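Diguanylate cyclase (Marinobacter aquaeolei VT8, PDB 3IGN) probably joins two GTP molecules into cyclic di-GMP through its GGDEF domain, the part of the protein present here with the product bound. Local coordinates at residues R109-I114 against G162-V167; E101-I106 against M132-L137. All blocks are in the same frame, centred on the assembly; numbering follows the deposited sequence.

Contact 1 (R109-I114 against G162-V167). With C2E (9,9'-[(2R,3R,3aS,5S,7aR,9R,10R,10aS,12S,14aR)-3,5,10,12-tetrahydroxy-5,12-dioxidooctahydro-2H,7H-difuro[3,2-d:3',2'-j][1,3,7,9,2,8]tetraoxadiphosphacyclododecine-2,9-diyl]bis(2-amino-1,9-dihydro-6H-purin-6-one)), chain C.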
ATOM      1  N   ARG A 109      11.413   3.417  -2.559  1.00 32.88           N
ATOM      2  CA  ARG A 109      11.984   3.861  -1.294  1.00 33.70           C
ATOM      3  C   ARG A 109      11.365   3.050  -0.162  1.00 32.75           C
ATOM      4  O   ARG A 109      12.056   2.639   0.763  1.00 33.39           O
ATOM      5  CB  ARG A 109      11.729   5.359  -1.081  1.00 35.39           C
ATOM      6  CG  ARG A 109      12.573   5.968   0.027  1.00 36.63           C
ATOM      7  CD  ARG A 109      12.502   7.493   0.031  1.00 36.13           C
ATOM      8  NE  ARG A 109      11.165   7.985   0.355  1.00 33.90           N
ATOM      9  CZ  ARG A 109      10.400   8.672  -0.486  1.00 32.75           C
ATOM     10  NH1 ARG A 109      10.836   8.951  -1.704  1.00 32.03           N
ATOM     11  NH2 ARG A 109       9.193   9.073  -0.108  1.00 32.61           N
ATOM     12  N   ILE A 110      10.060   2.804  -0.241  1.00 31.52           N
ATOM     13  CA  ILE A 110       9.397   2.010   0.785  1.00 29.34           C
ATOM     14  C   ILE A 110       9.841   0.546   0.675  1.00 30.50           C
ATOM     15  O   ILE A 110      10.155  -0.094   1.684  1.00 28.74           O
ATOM     16  CB  ILE A 110       7.849   2.082   0.669  1.00 28.13           C
ATOM     17  CG1 ILE A 110       7.337   3.425   1.200  1.00 27.11           C
ATOM     18  CG2 ILE A 110       7.221   0.954   1.467  1.00 27.72           C
ATOM     19  CD1 ILE A 110       5.825   3.590   1.111  1.00 28.06           C
ATOM     20  N   ARG A 111       9.873   0.015  -0.546  1.00 33.20           N
ATOM     21  CA  ARG A 111      10.294  -1.374  -0.748  1.00 34.68           C
ATOM     22  C   ARG A 111      11.663  -1.608  -0.132  1.00 34.67           C
ATOM     23  O   ARG A 111      11.868  -2.573   0.598  1.00 35.71           O
ATOM     24  CB  ARG A 111      10.387  -1.721  -2.236  1.00 34.26           C
ATOM     25  CG  ARG A 111      10.581  -3.218  -2.518  1.00 34.58           C
ATOM     26  CD  ARG A 111      11.137  -3.458  -3.916  1.00 35.98           C
ATOM     27  NE  ARG A 111      12.441  -2.823  -4.070  1.00 38.22           N
ATOM     28  CZ  ARG A 111      13.546  -3.228  -3.454  1.00 39.78           C
ATOM     29  NH1 ARG A 111      13.512  -4.282  -2.649  1.00 37.11           N
ATOM     30  NH2 ARG A 111      14.681  -2.561  -3.615  1.00 42.03           N
ATOM     31  N   GLU A 112      12.601  -0.720  -0.438  1.00 35.62           N
ATOM     32  CA  GLU A 112      13.960  -0.848   0.072  1.00 37.07           C
ATOM     33  C   GLU A 112      14.018  -0.718   1.587  1.00 38.38           C
ATOM     34  O   GLU A 112      14.749  -1.455   2.250  1.00 38.73           O
ATOM     35  CB  GLU A 112      14.862   0.202  -0.576  1.00 40.27           C
ATOM     36  CG  GLU A 112      16.341  -0.151  -0.531  1.00 46.90           C
ATOM     37  CD  GLU A 112      17.199   0.837  -1.305  1.00 55.86           C
ATOM     38  OE1 GLU A 112      16.725   1.346  -2.344  1.00 59.70           O
ATOM     39  OE2 GLU A 112      18.348   1.093  -0.883  1.00 58.97           O
ATOM     40  N   ALA A 113      13.247   0.213   2.139  1.00 37.70           N
ATOM     41  CA  ALA A 113      13.236   0.414   3.582  1.00 37.78           C
ATOM     42  C   ALA A 113      12.733  -0.844   4.278  1.00 38.08           C
ATOM     43  O   ALA A 113      13.196  -1.198   5.362  1.00 36.69           O
ATOM     44  CB  ALA A 113      12.357   1.603   3.941  1.00 37.92           C
ATOM     45  N   ILE A 114      11.781  -1.524   3.648  1.00 38.13           N
ATOM     46  CA  ILE A 114      11.234  -2.745   4.216  1.00 37.46           C
ATOM     47  C   ILE A 114      12.236  -3.886   4.054  1.00 37.28           C
ATOM     48  O   ILE A 114      12.442  -4.680   4.970  1.00 38.92           O
ATOM     49  CB  ILE A 114       9.900  -3.126   3.536  1.00 38.66           C
ATOM     50  CG1 ILE A 114       8.855  -2.043   3.835  1.00 38.66           C
ATOM     51  CG2 ILE A 114       9.458  -4.518   3.983  1.00 38.78           C
ATOM     52  CD1 ILE A 114       7.494  -2.556   4.260  1.00 38.71           C
ATOM     53  N   GLY A 162       7.969 -12.520  -9.151  1.00 34.19           N
ATOM     54  CA  GLY A 162       9.162 -12.654  -8.332  1.00 32.98           C
ATOM     55  C   GLY A 162       9.087 -12.057  -6.939  1.00 31.33           C
ATOM     56  O   GLY A 162       9.914 -12.379  -6.089  1.00 32.86           O
ATOM     57  N   ARG A 163       8.103 -11.192  -6.699  1.00 28.38           N
ATOM     58  CA  ARG A 163       7.932 -10.542  -5.398  1.00 30.54           C
ATOM     59  C   ARG A 163       9.054  -9.552  -5.091  1.00 30.62           C
ATOM     60  O   ARG A 163       9.981  -9.395  -5.882  1.00 32.34           O
ATOM     61  CB  ARG A 163       7.829 -11.592  -4.289  1.00 34.80           C
ATOM     62  CG  ARG A 163       6.493 -12.328  -4.282  1.00 36.88           C
ATOM     63  CD  ARG A 163       6.473 -13.455  -3.266  1.00 39.56           C
ATOM     64  NE  ARG A 163       5.109 -13.816  -2.883  1.00 43.91           N
ATOM     65  CZ  ARG A 163       4.452 -14.889  -3.314  1.00 47.16           C
ATOM     66  NH1 ARG A 163       5.027 -15.738  -4.159  1.00 49.54           N
ATOM     67  NH2 ARG A 163       3.210 -15.106  -2.901  1.00 48.14           N
ATOM     68  N   ASN A 164       8.968  -8.885  -3.941  1.00 29.91           N
ATOM     69  CA  ASN A 164       9.960  -7.880  -3.540  1.00 29.65           C
ATOM     70  C   ASN A 164      10.246  -6.962  -4.717  1.00 31.82           C
ATOM     71  O   ASN A 164      11.400  -6.709  -5.079  1.00 33.14           O
ATOM     72  CB  ASN A 164      11.254  -8.545  -3.055  1.00 32.52           C
ATOM     73  CG  ASN A 164      12.246  -7.542  -2.500  1.00 34.26           C
ATOM     74  OD1 ASN A 164      11.859  -6.487  -1.992  1.00 34.95           O
ATOM     75  ND2 ASN A 164      13.534  -7.873  -2.579  1.00 35.05           N
ATOM     76  N   LYS A 165       9.171  -6.444  -5.298  1.00 31.36           N
ATOM     77  CA  LYS A 165       9.279  -5.591  -6.468  1.00 31.36           C
ATOM     78  C   LYS A 165       8.069  -4.691  -6.640  1.00 29.63           C
ATOM     79  O   LYS A 165       7.024  -4.901  -6.022  1.00 28.73           O
ATOM     80  CB  LYS A 165       9.407  -6.460  -7.712  1.00 32.24           C
ATOM     81  CG  LYS A 165       8.361  -7.583  -7.734  1.00 33.48           C
ATOM     82  CD  LYS A 165       8.204  -8.208  -9.105  1.00 34.72           C
ATOM     83  CE  LYS A 165       9.532  -8.391  -9.786  1.00 36.53           C
ATOM     84  NZ  LYS A 165       9.370  -8.147 -11.242  1.00 36.74           N
ATOM     85  N   VAL A 166       8.229  -3.702  -7.513  1.00 29.02           N
ATOM     86  CA  VAL A 166       7.178  -2.742  -7.823  1.00 26.67           C
ATOM     87  C   VAL A 166       6.805  -2.914  -9.285  1.00 26.34           C
ATOM     88  O   VAL A 166       7.682  -2.931 -10.150  1.00 28.22           O
ATOM     89  CB  VAL A 166       7.667  -1.288  -7.679  1.00 27.38           C
ATOM     90  CG1 VAL A 166       6.491  -0.326  -7.813  1.00 28.38           C
ATOM     91  CG2 VAL A 166       8.386  -1.100  -6.391  1.00 27.08           C
ATOM     92  N   VAL A 167       5.510  -3.024  -9.567  1.00 24.37           N
ATOM     93  CA  VAL A 167       5.062  -3.158 -10.945  1.00 24.03           C
ATOM     94  C   VAL A 167       4.091  -2.038 -11.265  1.00 24.78           C
ATOM     95  O   VAL A 167       3.195  -1.749 -10.479  1.00 24.97           O
ATOM     96  CB  VAL A 167       4.351  -4.509 -11.201  1.00 21.79           C
ATOM     97  CG1 VAL A 167       3.602  -4.454 -12.541  1.00 24.64           C
ATOM     98  CG2 VAL A 167       5.377  -5.635 -11.238  1.00 25.01           C
TER
HETATM   99  P1  C2E C 402       6.052  15.905   4.296  1.00 36.09           P
HETATM  100  O2P C2E C 402       5.883  16.161   2.715  1.00 31.48           O
HETATM  101  O1P C2E C 402       4.769  15.537   4.904  1.00 32.47           O
HETATM  102  O5' C2E C 402       7.097  14.741   4.598  1.00 42.04           O
HETATM  103  C5' C2E C 402       7.263  13.634   3.800  1.00 40.57           C
HETATM  104  C4' C2E C 402       8.296  12.674   4.399  1.00 36.11           C
HETATM  105  O4' C2E C 402       8.376  11.605   3.454  1.00 33.55           O
HETATM  106  C3' C2E C 402       9.688  13.340   4.497  1.00 39.97           C
HETATM  107  O3' C2E C 402      10.310  13.430   5.784  1.00 44.81           O
HETATM  108  C2' C2E C 402      10.546  12.631   3.459  1.00 39.19           C
HETATM  109  O2' C2E C 402      11.763  12.106   3.994  1.00 43.91           O
HETATM  110  C1' C2E C 402       9.660  11.599   2.776  1.00 36.48           C
HETATM  111  N9  C2E C 402       9.547  12.170   1.422  1.00 34.11           N
HETATM  112  C8  C2E C 402       8.498  12.896   0.913  1.00 33.36           C
HETATM  113  N7  C2E C 402       8.728  13.268  -0.290  1.00 30.78           N
HETATM  114  C5  C2E C 402       9.935  12.815  -0.656  1.00 32.82           C
HETATM  115  C6  C2E C 402      10.700  12.917  -1.842  1.00 33.63           C
HETATM  116  O6  C2E C 402      10.273  13.531  -2.799  1.00 32.92           O
HETATM  117  N1  C2E C 402      11.933  12.321  -1.880  1.00 36.75           N
HETATM  118  C2  C2E C 402      12.421  11.630  -0.789  1.00 36.64           C
HETATM  119  N2  C2E C 402      13.659  11.043  -0.862  1.00 36.09           N
HETATM  120  N3  C2E C 402      11.712  11.529   0.333  1.00 35.26           N
HETATM  121  C4  C2E C 402      10.481  12.097   0.433  1.00 34.37           C
HETATM  122  P11 C2E C 402      11.116  14.815   5.895  1.00 47.14           P
HETATM  123  O21 C2E C 402      12.210  14.993   4.730  1.00 41.34           O
HETATM  124  O11 C2E C 402      11.790  14.918   7.214  1.00 47.11           O
HETATM  125  O5A C2E C 402       9.997  15.918   5.757  1.00 46.22           O
HETATM  126  C5A C2E C 402      10.283  17.247   5.645  1.00 40.97           C
HETATM  127  C4A C2E C 402       9.009  18.059   5.557  1.00 37.90           C
HETATM  128  O4A C2E C 402       9.433  19.383   5.244  1.00 38.38           O
HETATM  129  C3A C2E C 402       8.018  17.557   4.485  1.00 38.72           C
HETATM  130  O3A C2E C 402       6.719  17.220   4.968  1.00 36.87           O
HETATM  131  C2A C2E C 402       7.997  18.647   3.451  1.00 40.71           C
HETATM  132  O2A C2E C 402       6.673  19.147   3.271  1.00 44.29           O
HETATM  133  C1A C2E C 402       8.969  19.728   3.902  1.00 39.12           C
HETATM  134  N91 C2E C 402      10.033  19.557   2.874  1.00 38.42           N
HETATM  135  C81 C2E C 402      11.289  19.014   3.037  1.00 37.04           C
HETATM  136  N71 C2E C 402      11.937  19.013   1.915  1.00 36.62           N
HETATM  137  C51 C2E C 402      11.165  19.544   0.954  1.00 37.70           C
HETATM  138  C61 C2E C 402      11.340  19.797  -0.430  1.00 37.86           C
HETATM  139  O61 C2E C 402      12.384  19.496  -0.984  1.00 39.06           O
HETATM  140  N11 C2E C 402      10.312  20.375  -1.128  1.00 36.80           N
HETATM  141  C21 C2E C 402       9.133  20.707  -0.498  1.00 36.51           C
HETATM  142  N21 C2E C 402       8.128  21.289  -1.218  1.00 38.47           N
HETATM  143  N31 C2E C 402       8.959  20.475   0.799  1.00 35.72           N
HETATM  144  C41 C2E C 402       9.937  19.914   1.549  1.00 36.62           C
HETATM  145  O   HOH W   1      10.759  -5.286   0.203  1.00 32.59           O
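Arg111 reaches from its helix to the amide of Asn164, and this pairing is the polar centre of an otherwise modest surface contact. NH1 of Arg111 donates to OD1 of Asn164 at 2.8 Å. The oxygen lies at the edge of the guanidinium, in its plane, yet the nitrogen stands 36° above the carbonyl plane of the amide, and the two flat groups are turned 64° against each other. A bend at chi3 (61°) takes the guanidinium out of line with the rest of the arginine chain and sets NH1 against the amide. The tighter part lies just behind: CD of Arg111 rests 3.5 Å from the backbone O of Asn164 and 3.8 Å from CA of Lys165, with Val166 grazing it more loosely.

In the GGDEF fold this is where helix 100-115 meets the turn leading into the edge strand 166-168; Gly162, with positive phi, opens that turn in a Schellman motif closing the preceding helix. The other side is wet. One water donates both to O of Arg111 and to OD1 of Asn164, at 2.7 Å from the latter, which gives the amide oxygen a second bond. Outside the pair, Glu115 holds both partners, forming a salt bridge with NH1 of Arg111 and accepting from ND2 of Asn164, while Glu108 takes NH2 of the arginine.

Two residues earlier on the same helix, Arg109 serves the ligands instead: its guanidinium lies flat beneath a guanine of one cyclic di-GMP, whose N3 sits 3.2 Å above the plane, and NH2 donates to O6 of the second and to O of Asn76. An alanine here is likely to cost one ligand its stacked guanidinium, and the other ligand and the O of Asn76 their N-H partner.

Contact 2 (E101-I106 against M132-L137). With C2E (9,9'-[(2R,3R,3aS,5S,7aR,9R,10R,10aS,12S,14aR)-3,5,10,12-tetrahydroxy-5,12-dioxidooctahydro-2H,7H-difuro[3,2-d:3',2'-j][1,3,7,9,2,8]tetraoxadiphosphacyclododecine-2,9-diyl]bis(2-amino-1,9-dihydro-6H-purin-6-one)), chain B.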
ATOM      1  N   GLU A 101       5.635   7.176 -13.101  1.00 29.20           N
ATOM      2  CA  GLU A 101       7.077   7.145 -12.903  1.00 30.79           C
ATOM      3  C   GLU A 101       7.489   7.708 -11.549  1.00 29.93           C
ATOM      4  O   GLU A 101       8.415   7.192 -10.922  1.00 29.32           O
ATOM      5  CB  GLU A 101       7.771   7.908 -14.038  1.00 36.10           C
ATOM      6  CG  GLU A 101       7.579   7.293 -15.438  1.00 41.29           C
ATOM      7  CD  GLU A 101       6.117   7.076 -15.834  1.00 43.36           C
ATOM      8  OE1 GLU A 101       5.277   7.993 -15.642  1.00 38.01           O
ATOM      9  OE2 GLU A 101       5.814   5.981 -16.361  1.00 43.67           O
ATOM     10  N   SER A 102       6.797   8.752 -11.091  1.00 29.93           N
ATOM     11  CA  SER A 102       7.115   9.362  -9.802  1.00 27.40           C
ATOM     12  C   SER A 102       6.668   8.462  -8.659  1.00 27.12           C
ATOM     13  O   SER A 102       7.301   8.419  -7.600  1.00 24.75           O
ATOM     14  CB  SER A 102       6.441  10.730  -9.683  1.00 28.51           C
ATOM     15  OG  SER A 102       6.976  11.621 -10.643  1.00 29.07           O
ATOM     16  N   ALA A 103       5.552   7.771  -8.861  1.00 26.69           N
ATOM     17  CA  ALA A 103       5.036   6.852  -7.854  1.00 26.16           C
ATOM     18  C   ALA A 103       6.044   5.729  -7.609  1.00 25.59           C
ATOM     19  O   ALA A 103       6.246   5.285  -6.484  1.00 26.76           O
ATOM     20  CB  ALA A 103       3.703   6.275  -8.319  1.00 24.34           C
ATOM     21  N   ARG A 104       6.693   5.286  -8.673  1.00 25.97           N
ATOM     22  CA  ARG A 104       7.675   4.222  -8.547  1.00 29.13           C
ATOM     23  C   ARG A 104       8.780   4.617  -7.570  1.00 30.36           C
ATOM     24  O   ARG A 104       9.258   3.789  -6.811  1.00 31.44           O
ATOM     25  CB  ARG A 104       8.248   3.903  -9.923  1.00 32.18           C
ATOM     26  CG  ARG A 104       9.071   2.627  -9.966  1.00 38.52           C
ATOM     27  CD  ARG A 104       9.946   2.600 -11.193  1.00 42.91           C
ATOM     28  NE  ARG A 104       9.232   2.200 -12.397  1.00 46.99           N
ATOM     29  CZ  ARG A 104       8.727   0.989 -12.591  1.00 50.43           C
ATOM     30  NH1 ARG A 104       8.857   0.066 -11.653  1.00 50.93           N
ATOM     31  NH2 ARG A 104       8.104   0.704 -13.726  1.00 49.79           N
ATOM     32  N   VAL A 105       9.154   5.892  -7.562  1.00 29.92           N
ATOM     33  CA  VAL A 105      10.202   6.375  -6.661  1.00 29.42           C
ATOM     34  C   VAL A 105       9.846   6.198  -5.188  1.00 29.79           C
ATOM     35  O   VAL A 105      10.632   5.648  -4.424  1.00 33.47           O
ATOM     36  CB  VAL A 105      10.523   7.877  -6.914  1.00 27.44           C
ATOM     37  CG1 VAL A 105      11.546   8.355  -5.899  1.00 28.02           C
ATOM     38  CG2 VAL A 105      11.018   8.070  -8.325  1.00 27.49           C
ATOM     39  N   ILE A 106       8.669   6.668  -4.786  1.00 28.44           N
ATOM     40  CA  ILE A 106       8.250   6.524  -3.401  1.00 29.11           C
ATOM     41  C   ILE A 106       8.055   5.044  -3.086  1.00 29.71           C
ATOM     42  O   ILE A 106       8.418   4.584  -2.004  1.00 30.75           O
ATOM     43  CB  ILE A 106       6.935   7.334  -3.117  1.00 29.74           C
ATOM     44  CG1 ILE A 106       6.106   6.672  -2.008  1.00 32.91           C
ATOM     45  CG2 ILE A 106       6.121   7.485  -4.376  1.00 28.26           C
ATOM     46  CD1 ILE A 106       6.649   6.862  -0.609  1.00 35.56           C
HETATM   47  N   MSE A 132       4.479  -4.575  -4.664  1.00 28.50           N
HETATM   48  CA  MSE A 132       3.683  -3.363  -4.845  1.00 26.01           C
HETATM   49  C   MSE A 132       3.181  -3.148  -6.266  1.00 25.77           C
HETATM   50  O   MSE A 132       3.892  -3.412  -7.236  1.00 27.52           O
HETATM   51  CB  MSE A 132       4.513  -2.151  -4.413  1.00 25.66           C
HETATM   52  CG  MSE A 132       5.252  -2.369  -3.096  1.00 29.39           C
HETATM   53 SE   MSE A 132       6.322  -0.851  -2.560  1.00 37.26          SE
HETATM   54  CE  MSE A 132       7.864  -1.207  -3.586  1.00 43.42           C
ATOM     55  N   GLY A 133       1.949  -2.656  -6.372  1.00 23.45           N
ATOM     56  CA  GLY A 133       1.350  -2.382  -7.664  1.00 21.17           C
ATOM     57  C   GLY A 133       0.950  -0.925  -7.764  1.00 21.73           C
ATOM     58  O   GLY A 133       0.358  -0.383  -6.834  1.00 22.49           O
ATOM     59  N   ILE A 134       1.267  -0.301  -8.894  1.00 21.37           N
ATOM     60  CA  ILE A 134       0.967   1.113  -9.126  1.00 21.64           C
ATOM     61  C   ILE A 134       0.056   1.279 -10.334  1.00 23.28           C
ATOM     62  O   ILE A 134       0.234   0.620 -11.352  1.00 23.91           O
ATOM     63  CB  ILE A 134       2.260   1.918  -9.425  1.00 21.16           C
ATOM     64  CG1 ILE A 134       3.176   1.952  -8.205  1.00 21.12           C
ATOM     65  CG2 ILE A 134       1.909   3.347  -9.874  1.00 22.50           C
ATOM     66  CD1 ILE A 134       4.580   2.430  -8.553  1.00 21.23           C
ATOM     67  N   ALA A 135      -0.931   2.159 -10.216  1.00 22.89           N
ATOM     68  CA  ALA A 135      -1.812   2.437 -11.327  1.00 21.98           C
ATOM     69  C   ALA A 135      -2.098   3.928 -11.373  1.00 21.94           C
ATOM     70  O   ALA A 135      -2.750   4.477 -10.477  1.00 19.62           O
ATOM     71  CB  ALA A 135      -3.126   1.654 -11.205  1.00 24.36           C
ATOM     72  N   GLN A 136      -1.578   4.596 -12.394  1.00 21.93           N
ATOM     73  CA  GLN A 136      -1.869   6.013 -12.543  1.00 21.41           C
ATOM     74  C   GLN A 136      -3.264   6.041 -13.151  1.00 21.62           C
ATOM     75  O   GLN A 136      -3.600   5.212 -13.997  1.00 21.06           O
ATOM     76  CB  GLN A 136      -0.870   6.708 -13.476  1.00 20.96           C
ATOM     77  CG  GLN A 136      -1.311   8.142 -13.833  1.00 21.31           C
ATOM     78  CD  GLN A 136      -0.224   8.951 -14.518  1.00 25.03           C
ATOM     79  OE1 GLN A 136       0.872   8.454 -14.757  1.00 27.80           O
ATOM     80  NE2 GLN A 136      -0.529  10.215 -14.839  1.00 22.21           N
ATOM     81  N   LEU A 137      -4.088   6.979 -12.711  1.00 19.89           N
ATOM     82  CA  LEU A 137      -5.439   7.087 -13.223  1.00 19.71           C
ATOM     83  C   LEU A 137      -5.499   7.687 -14.622  1.00 20.45           C
ATOM     84  O   LEU A 137      -4.896   8.724 -14.889  1.00 21.21           O
ATOM     85  CB  LEU A 137      -6.279   7.928 -12.257  1.00 20.20           C
ATOM     86  CG  LEU A 137      -7.771   8.127 -12.547  1.00 20.62           C
ATOM     87  CD1 LEU A 137      -8.480   6.792 -12.705  1.00 20.77           C
ATOM     88  CD2 LEU A 137      -8.391   8.934 -11.402  1.00 18.74           C
TER
HETATM   89  P1  C2E B 401      13.726  12.136  -5.645  1.00 45.08           P
HETATM   90  O2P C2E B 401      13.287  11.465  -4.250  1.00 36.06           O
HETATM   91  O1P C2E B 401      14.629  11.212  -6.374  1.00 44.19           O
HETATM   92  O5' C2E B 401      12.467  12.451  -6.557  1.00 44.27           O
HETATM   93  C5' C2E B 401      11.352  11.646  -6.556  1.00 40.56           C
HETATM   94  C4' C2E B 401      10.241  12.173  -7.461  1.00 36.23           C
HETATM   95  O4' C2E B 401       9.197  11.204  -7.303  1.00 33.64           O
HETATM   96  C3' C2E B 401       9.705  13.546  -6.980  1.00 35.80           C
HETATM   97  O3' C2E B 401       9.780  14.656  -7.888  1.00 38.84           O
HETATM   98  C2' C2E B 401       8.296  13.264  -6.492  1.00 35.77           C
HETATM   99  O2' C2E B 401       7.350  14.091  -7.168  1.00 42.75           O
HETATM  100  C1' C2E B 401       8.048  11.768  -6.637  1.00 34.91           C
HETATM  101  N9  C2E B 401       7.986  11.349  -5.217  1.00 32.70           N
HETATM  102  C8  C2E B 401       9.034  10.912  -4.429  1.00 30.70           C
HETATM  103  N7  C2E B 401       8.650  10.653  -3.235  1.00 29.88           N
HETATM  104  C5  C2E B 401       7.331  10.898  -3.147  1.00 28.62           C
HETATM  105  C6  C2E B 401       6.379  10.806  -2.102  1.00 28.31           C
HETATM  106  O6  C2E B 401       6.711  10.433  -0.985  1.00 27.77           O
HETATM  107  N1  C2E B 401       5.079  11.149  -2.376  1.00 27.46           N
HETATM  108  C2  C2E B 401       4.703  11.569  -3.634  1.00 26.90           C
HETATM  109  N2  C2E B 401       3.398  11.899  -3.877  1.00 27.87           N
HETATM  110  N3  C2E B 401       5.586  11.664  -4.616  1.00 28.74           N
HETATM  111  C4  C2E B 401       6.885  11.342  -4.420  1.00 28.55           C
HETATM  112  P11 C2E B 401      10.146  15.994  -7.057  1.00 37.85           P
HETATM  113  O21 C2E B 401       9.066  16.308  -5.898  1.00 36.51           O
HETATM  114  O11 C2E B 401      10.225  17.155  -7.971  1.00 37.37           O
HETATM  115  O5A C2E B 401      11.579  15.669  -6.434  1.00 45.07           O
HETATM  116  C5A C2E B 401      12.217  16.480  -5.525  1.00 44.24           C
HETATM  117  C4A C2E B 401      13.588  15.929  -5.136  1.00 40.32           C
HETATM  118  O4A C2E B 401      14.037  16.765  -4.064  1.00 41.10           O
HETATM  119  C3A C2E B 401      13.563  14.465  -4.651  1.00 41.99           C
HETATM  120  O3A C2E B 401      14.388  13.569  -5.360  1.00 46.25           O
HETATM  121  C2A C2E B 401      13.906  14.516  -3.189  1.00 44.33           C
HETATM  122  O2A C2E B 401      15.038  13.699  -2.863  1.00 50.49           O
HETATM  123  C1A C2E B 401      14.105  15.977  -2.826  1.00 40.96           C
HETATM  124  N91 C2E B 401      12.921  16.155  -1.946  1.00 36.77           N
HETATM  125  C81 C2E B 401      11.694  16.692  -2.281  1.00 35.10           C
HETATM  126  N71 C2E B 401      10.891  16.665  -1.269  1.00 34.13           N
HETATM  127  C51 C2E B 401      11.525  16.118  -0.216  1.00 34.61           C
HETATM  128  C61 C2E B 401      11.150  15.829   1.128  1.00 35.49           C
HETATM  129  O61 C2E B 401      10.032  16.097   1.532  1.00 35.67           O
HETATM  130  N11 C2E B 401      12.074  15.248   1.955  1.00 37.66           N
HETATM  131  C21 C2E B 401      13.337  14.940   1.498  1.00 37.87           C
HETATM  132  N21 C2E B 401      14.240  14.357   2.353  1.00 37.82           N
HETATM  133  N31 C2E B 401      13.698  15.201   0.246  1.00 36.92           N
HETATM  134  C41 C2E B 401      12.836  15.780  -0.633  1.00 36.32           C
HETATM  135  O   HOH W   2       2.609   8.441 -16.727  1.00 40.04           O
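Ala103 and Ile134 meet where helix 100-115 packs on strand 130-136 of the central sheet, and the direct contact is van der Waals, with no hydrogen bond. CB of Ala103 sits 3.8 Å from CG2 of Ile134. The isoleucine's other branch runs further: with CG1 anti to the carbonyl carbon and the chain extended at chi2 (166°), CD1 is pushed against the helix backbone, 3.7 Å from C of Ala103 and 3.6 Å from N of Arg104. The small methyl of the alanine lets the helix come this close, and CB of Arg104 lies at the margin, 4.2 Å from CD1 of Ile134. Ser41 on strand 40-47 and Val168 on strand 166-168 extend this buried layer.

Polar contact across the two segments is made by water. One molecule donates to OE1 of Glu101 and, at 2.6 Å, to OE1 of Gln136, linking helix start to strand end. OE1 of Gln136 also accepts from N of Ala100, so that oxygen is gripped twice.

The far side of the helix lines a cyclic di-GMP pocket. CG1 of Val105 touches C5' of the ligand at 3.4 Å, CB of Ser102 lies against the sugar at C1', and CB of Ile106 packs 3.6 Å from C5 of the guanine. Asp81 and Arg78, spaced as in the RxxD motif of GGDEF inhibitory sites, are consistent with product feedback. Ala103 on one side and Val105 and Ile106 on the other thus offer carbon surfaces to sheet and nucleotide, while Arg78, Asp81, Thr98 and Arg109 supply hydrogen bonds to the ligand.

How the contacts relate
Contacts 1 and 2 are two successive bites of one helix on one sheet. Their centres lie 12 Å apart; both use helix 100-115, contact 2 its earlier part and contact 1 its later part. Contact 2 meets strand 130-136, whereas contact 1 reaches the turn entering strand 166-168; these strands are parallel neighbours, joined through helix 144-160 in a beta-alpha-beta crossover, and Val167 probably hydrogen-bonds to both Met132 and Ile134. Along the chain the segments alternate: 101-106, 109-114, 132-137, 162-167. The face the helix turns outward carries residues of both contacts that bind cyclic di-GMP, so one helix packs on the sheet with one side and lines the ligand site with the other.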